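Local coordinates for protein titin (PDB 6H4L) that is a giant muscle protein of the sarcomere whose M-band segment includes this immunoglobulin-like domain, which probably serves as a structural module, at residues Ser34-Glu39 / Cys83-Gly88; Arg27-Val32 / Val63-Ile68. All coordinates share one frame; numbering follows the deposited sequence.

In the fold
The two contacts show how an immunoglobulin sandwich treats its middle and its end differently. Contact 2 lies near the centre of the domain and zips strands 26-35 and 63-68 together within one sheet, with regular backbone bonds, apolar side chains on its inner face and an ion pair on its outer one. Contact 1, whose centre is about 17 Å from that of contact 2, is a surface contact where strand 26-35 ends and the chain crosses to the other sheet; there side-chain amide and hydroxyl groups bond to the carbonyl of Pro36 beside a single backbone pair. Strand 26-35 serves both, and Cys83 SG meets Leu64 CD1 at 3.6 Å, so the end contact touches the core one.

Contact 1. Residues Ser34-Glu39 / Cys83-Gly88; sequences SKPTAE and CTNYKG
At one end of the immunoglobulin I-set beta sandwich, the chain leaves strand 26-35 through a cis peptide before Pro36 and crosses to the other sheet, passing the turn that joins strands 77-85 and 88-98. The cis bond probably helps to turn the carbonyl of Pro36 toward Asn85. With CG of Asn85 in the crowded position between backbone N and carbonyl carbon (chi1 71°), ND2 reaches Pro36 O at 3.0 Å, nearly straight (174°), in the amide's own plane and on a lone pair of the carbonyl. Ser34 OG, anti to its backbone N, donates to the same oxygen at 2.8 Å, so two donors grip it. ND2 also bonds to His7 O, while OD1 turns back to Lys87 N in an Asx turn within the type I turn Asn85-Gly88. Pairing of strands 39-44 and 77-85 begins alongside: Glu39 and Thr84 form an antiparallel hydrogen-bonded pair, with Glu39 N to Thr84 O at 2.8 Å and Thr84 N to Glu39 O at 2.9 Å. A water joins Glu39 O to Thr84 OG1. Tyr86, its hydroxyl bonded to Asp6, brings CE2 to 3.5 Å from CD of Pro36.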
loop_
_atom_site.group_PDB
_atom_site.type_symbol
_atom_site.label_atom_id
_atom_site.label_comp_id
_atom_site.label_asym_id
_atom_site.label_seq_id
_atom_site.Cartn_x
_atom_site.Cartn_y
_atom_site.Cartn_z
ATOM N N SER A 34 6.517 0.231 -13.442
ATOM C CA SER A 34 5.915 1.452 -13.986
ATOM C C SER A 34 6.983 2.307 -14.646
ATOM O O SER A 34 8.058 2.488 -14.092
ATOM C CB SER A 34 5.234 2.239 -12.844
ATOM O OG SER A 34 4.602 3.415 -13.301
ATOM N N LYS A 35 6.707 2.803 -15.848
ATOM C CA LYS A 35 7.622 3.734 -16.504
ATOM C C LYS A 35 6.821 4.781 -17.275
ATOM O O LYS A 35 6.116 4.448 -18.210
ATOM C CB LYS A 35 8.559 2.987 -17.465
ATOM C CG LYS A 35 9.605 3.879 -18.091
ATOM C CD LYS A 35 10.425 3.126 -19.141
ATOM C CE LYS A 35 11.456 4.041 -19.775
ATOM N NZ LYS A 35 12.343 3.298 -20.721
ATOM N N PRO A 36 6.915 6.062 -16.879
ATOM C CA PRO A 36 7.699 6.579 -15.755
ATOM C C PRO A 36 7.198 6.099 -14.397
ATOM O O PRO A 36 6.133 5.486 -14.288
ATOM C CB PRO A 36 7.508 8.097 -15.856
ATOM C CG PRO A 36 6.284 8.292 -16.664
ATOM C CD PRO A 36 6.219 7.136 -17.609
ATOM N N THR A 37 7.990 6.366 -13.369
ATOM C CA THR A 37 7.672 5.915 -12.023
ATOM C C THR A 37 6.306 6.415 -11.573
ATOM O O THR A 37 5.944 7.569 -11.801
ATOM C CB THR A 37 8.745 6.353 -11.032
ATOM O OG1 THR A 37 9.062 7.735 -11.249
ATOM C CG2 THR A 37 9.994 5.522 -11.234
ATOM N N ALA A 38 5.568 5.518 -10.930
ATOM C CA ALA A 38 4.192 5.748 -10.525
ATOM C C ALA A 38 4.108 6.715 -9.360
ATOM O O ALA A 38 4.961 6.714 -8.473
ATOM C CB ALA A 38 3.542 4.426 -10.126
ATOM N N GLU A 39 3.066 7.531 -9.387
ATOM C CA GLU A 39 2.624 8.262 -8.202
ATOM C C GLU A 39 1.780 7.275 -7.417
ATOM O O GLU A 39 0.929 6.588 -7.997
ATOM C CB GLU A 39 1.765 9.458 -8.599
ATOM C CG GLU A 39 2.500 10.544 -9.359
ATOM C CD GLU A 39 3.533 11.266 -8.513
ATOM O OE1 GLU A 39 3.296 11.442 -7.299
ATOM O OE2 GLU A 39 4.587 11.648 -9.064
ATOM N N CYS A 83 -1.597 3.127 -8.027
ATOM C CA CYS A 83 -0.360 3.511 -8.704
ATOM C C CYS A 83 -0.707 4.101 -10.050
ATOM O O CYS A 83 -1.368 3.438 -10.853
ATOM C CB CYS A 83 0.499 2.280 -8.970
ATOM S SG CYS A 83 0.866 1.360 -7.462
ATOM N N THR A 84 -0.276 5.331 -10.302
ATOM C CA THR A 84 -0.701 6.041 -11.510
ATOM C C THR A 84 0.476 6.661 -12.250
ATOM O O THR A 84 1.399 7.197 -11.651
ATOM C CB THR A 84 -1.696 7.172 -11.152
ATOM O OG1 THR A 84 -2.811 6.620 -10.435
ATOM C CG2 THR A 84 -2.213 7.873 -12.408
ATOM N N ASN A 85 0.440 6.580 -13.570
ATOM C CA ASN A 85 1.260 7.454 -14.395
ATOM C C ASN A 85 0.437 7.878 -15.612
ATOM O O ASN A 85 -0.747 7.542 -15.711
ATOM C CB ASN A 85 2.629 6.828 -14.748
ATOM C CG ASN A 85 2.531 5.668 -15.732
ATOM O OD1 ASN A 85 1.482 5.420 -16.321
ATOM N ND2 ASN A 85 3.649 4.956 -15.921
ATOM N N TYR A 86 1.031 8.633 -16.526
ATOM C CA TYR A 86 0.242 9.167 -17.632
ATOM C C TYR A 86 -0.317 8.077 -18.547
ATOM O O TYR A 86 -1.275 8.309 -19.280
ATOM C CB TYR A 86 1.035 10.213 -18.415
ATOM C CG TYR A 86 2.022 9.656 -19.419
ATOM C CD1 TYR A 86 1.657 9.490 -20.748
ATOM C CD2 TYR A 86 3.327 9.343 -19.049
ATOM C CE1 TYR A 86 2.552 9.003 -21.684
ATOM C CE2 TYR A 86 4.246 8.862 -19.991
ATOM C CZ TYR A 86 3.844 8.696 -21.303
ATOM O OH TYR A 86 4.729 8.216 -22.252
ATOM N N LYS A 87 0.277 6.887 -18.482
ATOM C CA LYS A 87 -0.141 5.754 -19.299
ATOM C C LYS A 87 -1.312 4.954 -18.738
ATOM O O LYS A 87 -1.994 4.257 -19.493
ATOM C CB LYS A 87 1.035 4.802 -19.523
ATOM C CG LYS A 87 2.019 5.274 -20.554
ATOM C CD LYS A 87 1.356 5.252 -21.927
ATOM C CE LYS A 87 2.361 5.247 -23.041
ATOM N NZ LYS A 87 1.650 5.101 -24.337
ATOM N N GLY A 88 -1.526 5.014 -17.422
ATOM C CA GLY A 88 -2.604 4.257 -16.814
ATOM C C GLY A 88 -2.502 4.133 -15.313
ATOM O O GLY A 88 -1.776 4.883 -14.672
HETATM O O HOH W 1 -2.209 7.187 -7.613
#

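Contact 2. Residues Arg27-Val32 / Val63-Ile68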
loop_
_atom_site.group_PDB
_atom_site.type_symbol
_atom_site.label_atom_id
_atom_site.label_comp_id
_atom_site.label_asym_id
_atom_site.label_seq_id
_atom_site.Cartn_x
_atom_site.Cartn_y
_atom_site.Cartn_z
ATOM N N ARG A 27 3.296 -4.434 8.221
ATOM C CA ARG A 27 3.549 -3.866 6.903
ATOM C C ARG A 27 2.721 -4.568 5.854
ATOM O O ARG A 27 2.466 -5.770 5.965
ATOM C CB ARG A 27 5.019 -4.039 6.532
ATOM C CG ARG A 27 5.949 -3.118 7.257
ATOM C CD ARG A 27 7.410 -3.394 6.931
ATOM N NE ARG A 27 8.260 -2.451 7.653
ATOM C CZ ARG A 27 9.556 -2.627 7.884
ATOM N NH1 ARG A 27 10.161 -3.730 7.459
ATOM N NH2 ARG A 27 10.241 -1.706 8.555
ATOM N N PHE A 28 2.328 -3.804 4.835
ATOM C CA PHE A 28 1.852 -4.342 3.564
ATOM C C PHE A 28 2.916 -4.022 2.528
ATOM O O PHE A 28 3.486 -2.939 2.531
ATOM C CB PHE A 28 0.534 -3.694 3.148
ATOM C CG PHE A 28 -0.666 -4.157 3.954
ATOM C CD1 PHE A 28 -1.301 -5.347 3.643
ATOM C CD2 PHE A 28 -1.165 -3.387 4.989
ATOM C CE1 PHE A 28 -2.408 -5.774 4.361
ATOM C CE2 PHE A 28 -2.274 -3.813 5.724
ATOM C CZ PHE A 28 -2.892 -5.006 5.405
ATOM N N ILE A 29 3.173 -4.957 1.630
ATOM C CA ILE A 29 4.215 -4.752 0.623
ATOM C C ILE A 29 3.680 -5.208 -0.722
ATOM O O ILE A 29 3.035 -6.245 -0.812
ATOM C CB ILE A 29 5.493 -5.540 0.971
ATOM C CG1 ILE A 29 6.066 -5.069 2.311
ATOM C CG2 ILE A 29 6.547 -5.354 -0.118
ATOM C CD1 ILE A 29 7.129 -5.995 2.894
ATOM N N LEU A 30 3.930 -4.421 -1.762
ATOM C CA LEU A 30 3.603 -4.865 -3.117
ATOM C C LEU A 30 4.704 -4.418 -4.053
ATOM O O LEU A 30 5.577 -3.645 -3.682
ATOM C CB LEU A 30 2.240 -4.356 -3.582
ATOM C CG LEU A 30 2.007 -2.866 -3.794
ATOM C CD1 LEU A 30 0.862 -2.627 -4.757
ATOM C CD2 LEU A 30 1.661 -2.214 -2.442
ATOM N N ASN A 31 4.707 -4.956 -5.269
ATOM C CA ASN A 31 5.694 -4.535 -6.238
ATOM C C ASN A 31 5.005 -4.088 -7.512
ATOM O O ASN A 31 4.134 -4.796 -8.019
ATOM C CB ASN A 31 6.620 -5.694 -6.587
ATOM C CG ASN A 31 7.778 -5.260 -7.444
ATOM O OD1 ASN A 31 8.746 -4.680 -6.962
ATOM N ND2 ASN A 31 7.681 -5.538 -8.732
ATOM N N VAL A 32 5.373 -2.902 -7.988
ATOM C CA VAL A 32 4.782 -2.348 -9.213
ATOM C C VAL A 32 5.891 -2.101 -10.230
ATOM O O VAL A 32 7.002 -1.687 -9.876
ATOM C CB VAL A 32 3.995 -1.039 -8.917
ATOM C CG1 VAL A 32 4.934 0.055 -8.412
ATOM C CG2 VAL A 32 3.187 -0.578 -10.145
ATOM N N VAL A 63 9.184 -1.206 -5.300
ATOM C CA VAL A 63 8.765 -1.941 -4.105
ATOM C C VAL A 63 8.055 -0.943 -3.195
ATOM O O VAL A 63 8.677 0.019 -2.746
ATOM C CB VAL A 63 9.952 -2.558 -3.364
ATOM C CG1 VAL A 63 9.467 -3.292 -2.111
ATOM C CG2 VAL A 63 10.721 -3.521 -4.270
ATOM N N LEU A 64 6.761 -1.165 -2.947
ATOM C CA LEU A 64 5.925 -0.229 -2.196
ATOM C C LEU A 64 5.663 -0.843 -0.836
ATOM O O LEU A 64 5.248 -1.993 -0.770
ATOM C CB LEU A 64 4.586 -0.031 -2.900
ATOM C CG LEU A 64 4.695 0.287 -4.391
ATOM C CD1 LEU A 64 3.288 0.548 -4.907
ATOM C CD2 LEU A 64 5.599 1.485 -4.602
ATOM N N THR A 65 5.893 -0.088 0.240
ATOM C CA THR A 65 5.656 -0.611 1.591
ATOM C C THR A 65 4.810 0.391 2.354
ATOM O O THR A 65 5.087 1.596 2.312
ATOM C CB THR A 65 6.980 -0.848 2.361
ATOM O OG1 THR A 65 7.843 -1.702 1.583
ATOM C CG2 THR A 65 6.730 -1.495 3.731
ATOM N N LEU A 66 3.768 -0.111 3.016
ATOM C CA LEU A 66 2.988 0.681 3.967
ATOM C C LEU A 66 3.272 0.103 5.331
ATOM O O LEU A 66 3.163 -1.100 5.527
ATOM C CB LEU A 66 1.488 0.578 3.682
ATOM C CG LEU A 66 0.578 1.216 4.756
ATOM C CD1 LEU A 66 0.794 2.717 4.779
ATOM C CD2 LEU A 66 -0.902 0.894 4.494
ATOM N N GLU A 67 3.619 0.959 6.273
ATOM C CA GLU A 67 3.888 0.489 7.612
ATOM C C GLU A 67 2.897 1.159 8.557
ATOM O O GLU A 67 2.719 2.372 8.504
ATOM C CB GLU A 67 5.320 0.829 7.986
ATOM C CG GLU A 67 5.690 0.470 9.409
ATOM C CD GLU A 67 7.134 0.814 9.691
ATOM O OE1 GLU A 67 7.450 2.020 9.777
ATOM O OE2 GLU A 67 7.954 -0.119 9.781
ATOM N N ILE A 68 2.224 0.350 9.365
ATOM C CA ILE A 68 1.283 0.862 10.366
ATOM C C ILE A 68 1.820 0.460 11.726
ATOM O O ILE A 68 2.056 -0.725 11.975
ATOM C CB ILE A 68 -0.124 0.260 10.171
ATOM C CG1 ILE A 68 -0.616 0.488 8.737
ATOM C CG2 ILE A 68 -1.111 0.846 11.198
ATOM C CD1 ILE A 68 -1.231 -0.742 8.107
#
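Arg27 and Glu67 reach each other by extended chains that start from different first torsions: CG of Arg27 is anti to the carbonyl carbon (chi1 -74°), whereas CG of Glu67 is anti to the backbone N (chi1 176°). The two side chains run side by side and point the same way. Arg27 grips side-on, NE at 3.2 Å and NH2 at 3.0 Å both converging on Glu67 OE2, which lies close to the guanidinium plane but is itself met from above the carboxylate plane. Glu67 OE1 is held by ND1 of His56, which probably helps to fix the carboxylate's rotation. CD of Arg27 also passes CG2 of Thr65 at 3.8 Å. Beneath these groups the backbones form a regular antiparallel ladder in the four-stranded sheet of the immunoglobulin sandwich, where strand 63-68 lies between strands 26-35 and 55-60. Phe28 with Leu66 and Leu30 with Leu64 are hydrogen-bonded pairs, the straightest bond being Leu64 N to Leu30 O at 2.8 Å, while Ile29 and Thr65 make a non-hydrogen-bonded pair between them. Phe28, Leu30, Leu64 and Leu66 face the opposite sheet, whose Trp42 touches both Leu30 and Leu66. CG of Leu30 takes the crowded position between backbone N and carbonyl carbon (chi1 66°), which turns its end toward Leu64, and CD2 comes to 3.7 Å from Leu64 CB. CD1 of Leu64 meets Val32 CG1 at 3.9 Å. At the other end of the ladder, Phe28 stands near the rings of His18 and Tyr79, and Ile68 puts CD1 at the edge of the Phe28 ring, 4.0 Å from CE2.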